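Local coordinates for periplasmic binding protein (Xylanimonas cellulosilytica, PDB 4MX8), which probably binds a solute, perhaps an iron-siderophore or related metal complex, outside the cell membrane and delivers it to an ABC importer, at residues 172-185 and 213-225. Numbering follows the deposited sequence.
Sequences AKAAVTEASGTGLG and YDVFGVQPVLEDI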
ATOM      1  N   ALA A 172     -10.587   2.784 -14.422  1.00 38.19           N
ATOM      2  CA  ALA A 172      -9.747   1.601 -14.565  1.00 29.86           C
ATOM      3  C   ALA A 172     -10.562   0.306 -14.587  1.00 33.72           C
ATOM      4  O   ALA A 172     -10.351  -0.545 -15.452  1.00 30.48           O
ATOM      5  CB  ALA A 172      -8.713   1.551 -13.477  1.00 28.52           C
ATOM      6  N   LYS A 173     -11.487   0.146 -13.644  1.00 29.42           N
ATOM      7  CA  LYS A 173     -12.381  -1.022 -13.663  1.00 29.83           C
ATOM      8  C   LYS A 173     -13.057  -1.191 -15.032  1.00 35.72           C
ATOM      9  O   LYS A 173     -13.155  -2.303 -15.563  1.00 32.01           O
ATOM     10  CB  LYS A 173     -13.430  -0.938 -12.552  1.00 29.67           C
ATOM     11  CG  LYS A 173     -12.897  -1.187 -11.161  1.00 33.77           C
ATOM     12  CD  LYS A 173     -13.940  -0.865 -10.095  1.00 33.01           C
ATOM     13  CE  LYS A 173     -15.119  -1.793 -10.195  1.00 56.01           C
ATOM     14  NZ  LYS A 173     -16.258  -1.355  -9.345  1.00 69.18           N
ATOM     15  N   ALA A 174     -13.511  -0.082 -15.608  1.00 35.90           N
ATOM     16  CA  ALA A 174     -14.061  -0.126 -16.951  1.00 34.29           C
ATOM     17  C   ALA A 174     -13.010  -0.638 -17.959  1.00 47.96           C
ATOM     18  O   ALA A 174     -13.301  -1.525 -18.756  1.00 43.91           O
ATOM     19  CB  ALA A 174     -14.579   1.212 -17.341  1.00 35.49           C
ATOM     20  N   ALA A 175     -11.787  -0.108 -17.899  1.00 45.93           N
ATOM     21  CA  ALA A 175     -10.712  -0.558 -18.784  1.00 34.58           C
ATOM     22  C   ALA A 175     -10.433  -2.060 -18.664  1.00 44.41           C
ATOM     23  O   ALA A 175     -10.266  -2.746 -19.675  1.00 40.64           O
ATOM     24  CB  ALA A 175      -9.462   0.229 -18.527  1.00 33.98           C
ATOM     25  N   VAL A 176     -10.384  -2.553 -17.426  1.00 32.50           N
ATOM     26  CA  VAL A 176     -10.166  -3.969 -17.137  1.00 35.00           C
ATOM     27  C   VAL A 176     -11.289  -4.863 -17.690  1.00 48.48           C
ATOM     28  O   VAL A 176     -11.027  -5.928 -18.288  1.00 45.39           O
ATOM     29  CB  VAL A 176     -10.015  -4.175 -15.619  1.00 32.19           C
ATOM     30  CG1 VAL A 176      -9.981  -5.644 -15.240  1.00 30.63           C
ATOM     31  CG2 VAL A 176      -8.777  -3.493 -15.150  1.00 35.41           C
ATOM     32  N   THR A 177     -12.528  -4.420 -17.473  1.00 33.82           N
ATOM     33  CA  THR A 177     -13.708  -5.094 -17.990  1.00 35.32           C
ATOM     34  C   THR A 177     -13.674  -5.167 -19.505  1.00 37.16           C
ATOM     35  O   THR A 177     -14.068  -6.172 -20.098  1.00 38.46           O
ATOM     36  CB  THR A 177     -14.985  -4.366 -17.569  1.00 35.69           C
ATOM     37  OG1 THR A 177     -15.324  -4.731 -16.228  1.00 42.42           O
ATOM     38  CG2 THR A 177     -16.135  -4.719 -18.486  1.00 37.82           C
ATOM     39  N   GLU A 178     -13.189  -4.103 -20.138  1.00 38.92           N
ATOM     40  CA  GLU A 178     -13.219  -4.017 -21.593  1.00 39.67           C
ATOM     41  C   GLU A 178     -12.129  -4.889 -22.207  1.00 43.61           C
ATOM     42  O   GLU A 178     -12.291  -5.412 -23.314  1.00 56.22           O
ATOM     43  CB  GLU A 178     -13.110  -2.564 -22.056  1.00 40.39           C
ATOM     44  CG  GLU A 178     -14.010  -2.223 -23.228  1.00 49.77           C
ATOM     45  CD  GLU A 178     -15.500  -2.384 -22.903  1.00 64.17           C
ATOM     46  OE1 GLU A 178     -15.935  -2.000 -21.780  1.00 57.91           O
ATOM     47  OE2 GLU A 178     -16.237  -2.901 -23.779  1.00 67.94           O
ATOM     48  N   ALA A 179     -11.027  -5.052 -21.472  1.00 39.26           N
ATOM     49  CA  ALA A 179      -9.982  -6.011 -21.838  1.00 38.57           C
ATOM     50  C   ALA A 179     -10.523  -7.427 -21.722  1.00 38.99           C
ATOM     51  O   ALA A 179     -10.044  -8.352 -22.359  1.00 40.07           O
ATOM     52  CB  ALA A 179      -8.777  -5.850 -20.920  1.00 36.78           C
ATOM     53  N   SER A 180     -11.527  -7.563 -20.868  1.00 54.37           N
ATOM     54  CA  SER A 180     -12.057  -8.845 -20.440  1.00 52.71           C
ATOM     55  C   SER A 180     -10.961  -9.834 -20.079  1.00 55.78           C
ATOM     56  O   SER A 180      -9.885  -9.474 -19.558  1.00 55.10           O
ATOM     57  CB  SER A 180     -12.991  -9.449 -21.487  1.00 51.16           C
ATOM     58  OG  SER A 180     -13.855 -10.404 -20.889  1.00 57.70           O
ATOM     59  N   GLY A 181     -11.273 -11.092 -20.348  1.00 52.56           N
ATOM     60  CA  GLY A 181     -10.366 -12.169 -20.087  1.00 39.43           C
ATOM     61  C   GLY A 181     -10.189 -12.436 -18.620  1.00 37.97           C
ATOM     62  O   GLY A 181     -10.828 -11.843 -17.755  1.00 64.22           O
ATOM     63  N   THR A 182      -9.291 -13.366 -18.368  1.00 38.18           N
ATOM     64  CA  THR A 182      -8.908 -13.777 -17.048  1.00 37.26           C
ATOM     65  C   THR A 182      -7.515 -13.193 -16.732  1.00 46.22           C
ATOM     66  O   THR A 182      -6.722 -12.931 -17.650  1.00 47.23           O
ATOM     67  CB  THR A 182      -8.856 -15.298 -17.029  1.00 46.58           C
ATOM     68  OG1 THR A 182      -8.614 -15.737 -15.704  1.00 69.87           O
ATOM     69  CG2 THR A 182      -7.745 -15.835 -17.943  1.00 41.67           C
ATOM     70  N   GLY A 183      -7.210 -12.968 -15.453  1.00 34.74           N
ATOM     71  CA  GLY A 183      -5.897 -12.449 -15.089  1.00 37.56           C
ATOM     72  C   GLY A 183      -5.259 -13.137 -13.892  1.00 41.49           C
ATOM     73  O   GLY A 183      -5.938 -13.820 -13.127  1.00 43.48           O
ATOM     74  N   LEU A 184      -3.952 -12.962 -13.728  1.00 40.13           N
ATOM     75  CA  LEU A 184      -3.260 -13.460 -12.542  1.00 33.45           C
ATOM     76  C   LEU A 184      -2.234 -12.438 -12.083  1.00 42.02           C
ATOM     77  O   LEU A 184      -1.445 -11.944 -12.884  1.00 48.84           O
ATOM     78  CB  LEU A 184      -2.562 -14.790 -12.825  1.00 35.16           C
ATOM     79  CG  LEU A 184      -1.813 -15.360 -11.623  1.00 40.81           C
ATOM     80  CD1 LEU A 184      -2.800 -15.818 -10.571  1.00 35.86           C
ATOM     81  CD2 LEU A 184      -0.882 -16.482 -12.019  1.00 37.44           C
ATOM     82  N   GLY A 185      -2.253 -12.107 -10.797  1.00 36.16           N
ATOM     83  CA  GLY A 185      -1.246 -11.235 -10.235  1.00 30.90           C
ATOM     84  C   GLY A 185      -0.108 -12.058  -9.648  1.00 49.88           C
ATOM     85  O   GLY A 185      -0.321 -13.028  -8.901  1.00 45.70           O
ATOM     86  N   TYR A 213      -7.507  -7.729  -7.918  1.00 33.56           N
ATOM     87  CA  TYR A 213      -8.776  -8.411  -8.158  1.00 29.92           C
ATOM     88  C   TYR A 213      -9.909  -7.708  -7.436  1.00 31.78           C
ATOM     89  O   TYR A 213     -11.020  -7.629  -7.951  1.00 47.65           O
ATOM     90  CB  TYR A 213      -8.749  -9.871  -7.654  1.00 34.64           C
ATOM     91  CG  TYR A 213      -7.538 -10.691  -8.026  1.00 32.83           C
ATOM     92  CD1 TYR A 213      -7.428 -11.271  -9.273  1.00 39.95           C
ATOM     93  CD2 TYR A 213      -6.514 -10.902  -7.115  1.00 37.63           C
ATOM     94  CE1 TYR A 213      -6.318 -12.025  -9.614  1.00 39.37           C
ATOM     95  CE2 TYR A 213      -5.401 -11.651  -7.445  1.00 31.23           C
ATOM     96  CZ  TYR A 213      -5.311 -12.208  -8.695  1.00 32.85           C
ATOM     97  OH  TYR A 213      -4.210 -12.955  -9.030  1.00 36.70           O
ATOM     98  N   ASP A 214      -9.632  -7.231  -6.225  1.00 34.09           N
ATOM     99  CA  ASP A 214     -10.673  -6.761  -5.296  1.00 33.33           C
ATOM    100  C   ASP A 214     -11.171  -5.337  -5.568  1.00 37.73           C
ATOM    101  O   ASP A 214     -12.364  -5.051  -5.465  1.00 44.47           O
ATOM    102  CB  ASP A 214     -10.161  -6.849  -3.861  1.00 30.93           C
ATOM    103  CG  ASP A 214      -9.896  -8.285  -3.417  1.00 45.29           C
ATOM    104  OD1 ASP A 214     -10.593  -9.214  -3.900  1.00 43.89           O
ATOM    105  OD2 ASP A 214      -8.986  -8.478  -2.578  1.00 42.23           O
ATOM    106  N   VAL A 215     -10.233  -4.461  -5.907  1.00 28.61           N
ATOM    107  CA  VAL A 215     -10.508  -3.076  -6.251  1.00 30.36           C
ATOM    108  C   VAL A 215     -10.728  -2.871  -7.764  1.00 42.10           C
ATOM    109  O   VAL A 215     -11.702  -2.239  -8.186  1.00 44.10           O
ATOM    110  CB  VAL A 215      -9.322  -2.199  -5.821  1.00 32.88           C
ATOM    111  CG1 VAL A 215      -9.449  -0.777  -6.381  1.00 31.90           C
ATOM    112  CG2 VAL A 215      -9.185  -2.206  -4.320  1.00 29.85           C
ATOM    113  N   PHE A 216      -9.821  -3.404  -8.578  1.00 35.99           N
ATOM    114  CA  PHE A 216      -9.853  -3.156 -10.018  1.00 26.61           C
ATOM    115  C   PHE A 216     -10.626  -4.186 -10.856  1.00 37.49           C
ATOM    116  O   PHE A 216     -10.922  -3.950 -12.030  1.00 36.28           O
ATOM    117  CB  PHE A 216      -8.436  -2.943 -10.540  1.00 26.29           C
ATOM    118  CG  PHE A 216      -7.776  -1.735  -9.947  1.00 32.79           C
ATOM    119  CD1 PHE A 216      -8.079  -0.463 -10.408  1.00 36.94           C
ATOM    120  CD2 PHE A 216      -6.894  -1.860  -8.896  1.00 31.30           C
ATOM    121  CE1 PHE A 216      -7.486   0.652  -9.843  1.00 34.48           C
ATOM    122  CE2 PHE A 216      -6.287  -0.754  -8.336  1.00 27.54           C
ATOM    123  CZ  PHE A 216      -6.578   0.501  -8.810  1.00 34.88           C
ATOM    124  N   GLY A 217     -10.967  -5.318 -10.254  1.00 27.95           N
ATOM    125  CA  GLY A 217     -11.915  -6.218 -10.870  1.00 29.14           C
ATOM    126  C   GLY A 217     -11.412  -7.206 -11.909  1.00 31.94           C
ATOM    127  O   GLY A 217     -12.208  -7.770 -12.653  1.00 37.41           O
ATOM    128  N   VAL A 218     -10.105  -7.421 -11.964  1.00 32.30           N
ATOM    129  CA  VAL A 218      -9.558  -8.481 -12.784  1.00 30.16           C
ATOM    130  C   VAL A 218     -10.157  -9.820 -12.332  1.00 43.03           C
ATOM    131  O   VAL A 218     -10.116 -10.157 -11.142  1.00 46.08           O
ATOM    132  CB  VAL A 218      -8.030  -8.538 -12.616  1.00 30.14           C
ATOM    133  CG1 VAL A 218      -7.458  -9.741 -13.337  1.00 31.10           C
ATOM    134  CG2 VAL A 218      -7.385  -7.259 -13.122  1.00 28.97           C
ATOM    135  N   GLN A 219     -10.724 -10.578 -13.270  1.00 35.54           N
ATOM    136  CA  GLN A 219     -11.208 -11.931 -12.970  1.00 37.29           C
ATOM    137  C   GLN A 219     -10.047 -12.913 -12.776  1.00 39.73           C
ATOM    138  O   GLN A 219      -9.206 -13.063 -13.661  1.00 54.74           O
ATOM    139  CB  GLN A 219     -12.112 -12.418 -14.102  1.00 45.00           C
ATOM    140  CG  GLN A 219     -12.591 -13.875 -13.981  1.00 63.28           C
ATOM    141  CD  GLN A 219     -13.739 -14.197 -14.950  1.00 85.63           C
ATOM    142  OE1 GLN A 219     -14.521 -13.313 -15.329  1.00 95.04           O
ATOM    143  NE2 GLN A 219     -13.841 -15.465 -15.354  1.00 86.44           N
ATOM    144  N   PRO A 220      -9.992 -13.594 -11.625  1.00 40.76           N
ATOM    145  CA  PRO A 220      -8.869 -14.507 -11.355  1.00 35.10           C
ATOM    146  C   PRO A 220      -8.859 -15.709 -12.290  1.00 36.89           C
ATOM    147  O   PRO A 220      -9.905 -16.256 -12.625  1.00 38.19           O
ATOM    148  CB  PRO A 220      -9.139 -14.997  -9.921  1.00 43.51           C
ATOM    149  CG  PRO A 220     -10.208 -14.132  -9.390  1.00 35.00           C
ATOM    150  CD  PRO A 220     -10.990 -13.610 -10.548  1.00 34.87           C
ATOM    151  N   VAL A 221      -7.667 -16.133 -12.681  1.00 41.30           N
ATOM    152  CA  VAL A 221      -7.495 -17.301 -13.550  1.00 39.05           C
ATOM    153  C   VAL A 221      -8.078 -18.587 -12.953  1.00 41.45           C
ATOM    154  O   VAL A 221      -8.469 -19.485 -13.682  1.00 46.08           O
ATOM    155  CB  VAL A 221      -6.018 -17.483 -13.927  1.00 39.13           C
ATOM    156  CG1 VAL A 221      -5.278 -18.127 -12.790  1.00 47.18           C
ATOM    157  CG2 VAL A 221      -5.878 -18.300 -15.193  1.00 40.90           C
ATOM    158  N   LEU A 222      -8.137 -18.652 -11.627  1.00 48.55           N
ATOM    159  CA  LEU A 222      -8.722 -19.769 -10.902  1.00 44.53           C
ATOM    160  C   LEU A 222      -9.691 -19.205  -9.865  1.00 66.29           C
ATOM    161  O   LEU A 222      -9.405 -18.176  -9.231  1.00 69.22           O
ATOM    162  CB  LEU A 222      -7.628 -20.572 -10.210  1.00 43.91           C
ATOM    163  CG  LEU A 222      -6.609 -21.246 -11.124  1.00 50.67           C
ATOM    164  CD1 LEU A 222      -5.459 -21.881 -10.351  1.00 45.84           C
ATOM    165  CD2 LEU A 222      -7.335 -22.282 -11.951  1.00 57.18           C
ATOM    166  N   GLU A 223     -10.834 -19.871  -9.687  1.00 72.72           N
ATOM    167  CA  GLU A 223     -11.855 -19.402  -8.744  1.00 72.56           C
ATOM    168  C   GLU A 223     -11.350 -19.487  -7.309  1.00 73.50           C
ATOM    169  O   GLU A 223     -11.848 -18.771  -6.434  1.00 77.83           O
ATOM    170  CB  GLU A 223     -13.175 -20.162  -8.908  1.00 80.29           C
ATOM    171  CG  GLU A 223     -13.027 -21.672  -8.816  1.00107.03           C
ATOM    172  CD  GLU A 223     -14.343 -22.413  -9.008  1.00118.83           C
ATOM    173  OE1 GLU A 223     -14.318 -23.668  -9.091  1.00118.74           O
ATOM    174  OE2 GLU A 223     -15.398 -21.740  -9.071  1.00118.41           O
ATOM    175  N   ASP A 224     -10.357 -20.352  -7.082  1.00 67.05           N
ATOM    176  CA  ASP A 224      -9.655 -20.412  -5.797  1.00 69.87           C
ATOM    177  C   ASP A 224      -8.134 -20.568  -5.978  1.00 65.05           C
ATOM    178  O   ASP A 224      -7.601 -21.684  -5.922  1.00 63.84           O
ATOM    179  CB  ASP A 224     -10.216 -21.548  -4.938  1.00 85.33           C
ATOM    180  CG  ASP A 224     -10.006 -21.322  -3.450  1.00 93.61           C
ATOM    181  OD1 ASP A 224     -10.954 -21.600  -2.678  1.00 97.86           O
ATOM    182  OD2 ASP A 224      -8.903 -20.871  -3.053  1.00 91.16           O
ATOM    183  N   ILE A 225      -7.442 -19.449  -6.189  1.00 59.52           N
ATOM    184  CA  ILE A 225      -6.000 -19.475  -6.423  1.00 50.13           C
ATOM    185  C   ILE A 225      -5.244 -19.954  -5.199  1.00 59.18           C
ATOM    186  O   ILE A 225      -4.370 -20.809  -5.300  1.00 61.26           O
ATOM    187  CB  ILE A 225      -5.458 -18.097  -6.840  1.00 46.26           C
ATOM    188  CG1 ILE A 225      -6.066 -17.684  -8.183  1.00 50.44           C
ATOM    189  CG2 ILE A 225      -3.937 -18.115  -6.925  1.00 39.60           C
ATOM    190  CD1 ILE A 225      -5.782 -16.249  -8.562  1.00 42.85           C
TER
HETATM  191  O   HOH W   1     -13.400  -4.347 -13.433  1.00 47.05           O
HETATM  192  O   HOH W   2     -13.870  -7.268 -14.838  1.00 37.53           O
HETATM  193  O   HOH W   3     -10.448  -9.635 -16.023  1.00 51.31           O
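Tyr213 reaches strand 183-189 with its hydroxyl. Gly185 N donates to Tyr213 OH at 2.8 Å in a nearly straight bond (173°). The same hydroxyl also bonds Leu196 O, just past strand 192-195, which pairs antiparallel with strand 183-189. Gly183 O lies at the ring edge, near its plane. A phenylalanine in place of Tyr213 would probably leave the Gly185 N-H and the Leu196 carbonyl without this shared partner.

Further on, Val215 O faces the aliphatic part of Lys173. Phe216 turns its ring edge to the helix, with CD1 3.7 Å from Ala172 CB, while Val215 CG1 sits over one ring face. Helix 299-309 also touches Phe216. A water joins Phe216 O to Lys173 O, and a second links Gly217 O to Thr177 OG1. Gly217 turns the chain with positive phi, a conformation in which a CB would press on the preceding carbonyl O. Val218 splits its branches: CG2 meets Val176 CG1 at 3.7 Å, the two side chains crossing at about a right angle. Its CG1, anti to the backbone N (chi1 173°), rests on Gly183 CA, which has no side chain there.

Gln219 O accepts from Gly183 N at 2.7 Å, and Val221 N donates to Gly183 O at 2.9 Å. The latter bond is more bent (130°). Together they make one parallel bridge between Gly183 and Pro220. Beyond it, Leu184 CD1 touches Val221 CG1 and Ile225 CD1.

The loop after helix 207-214 thus packs on both the end of long helix 155-179 and the first strand of the C-terminal lobe, an arrangement consistent with the helix-linked, two-lobed TroA-like binding-protein fold.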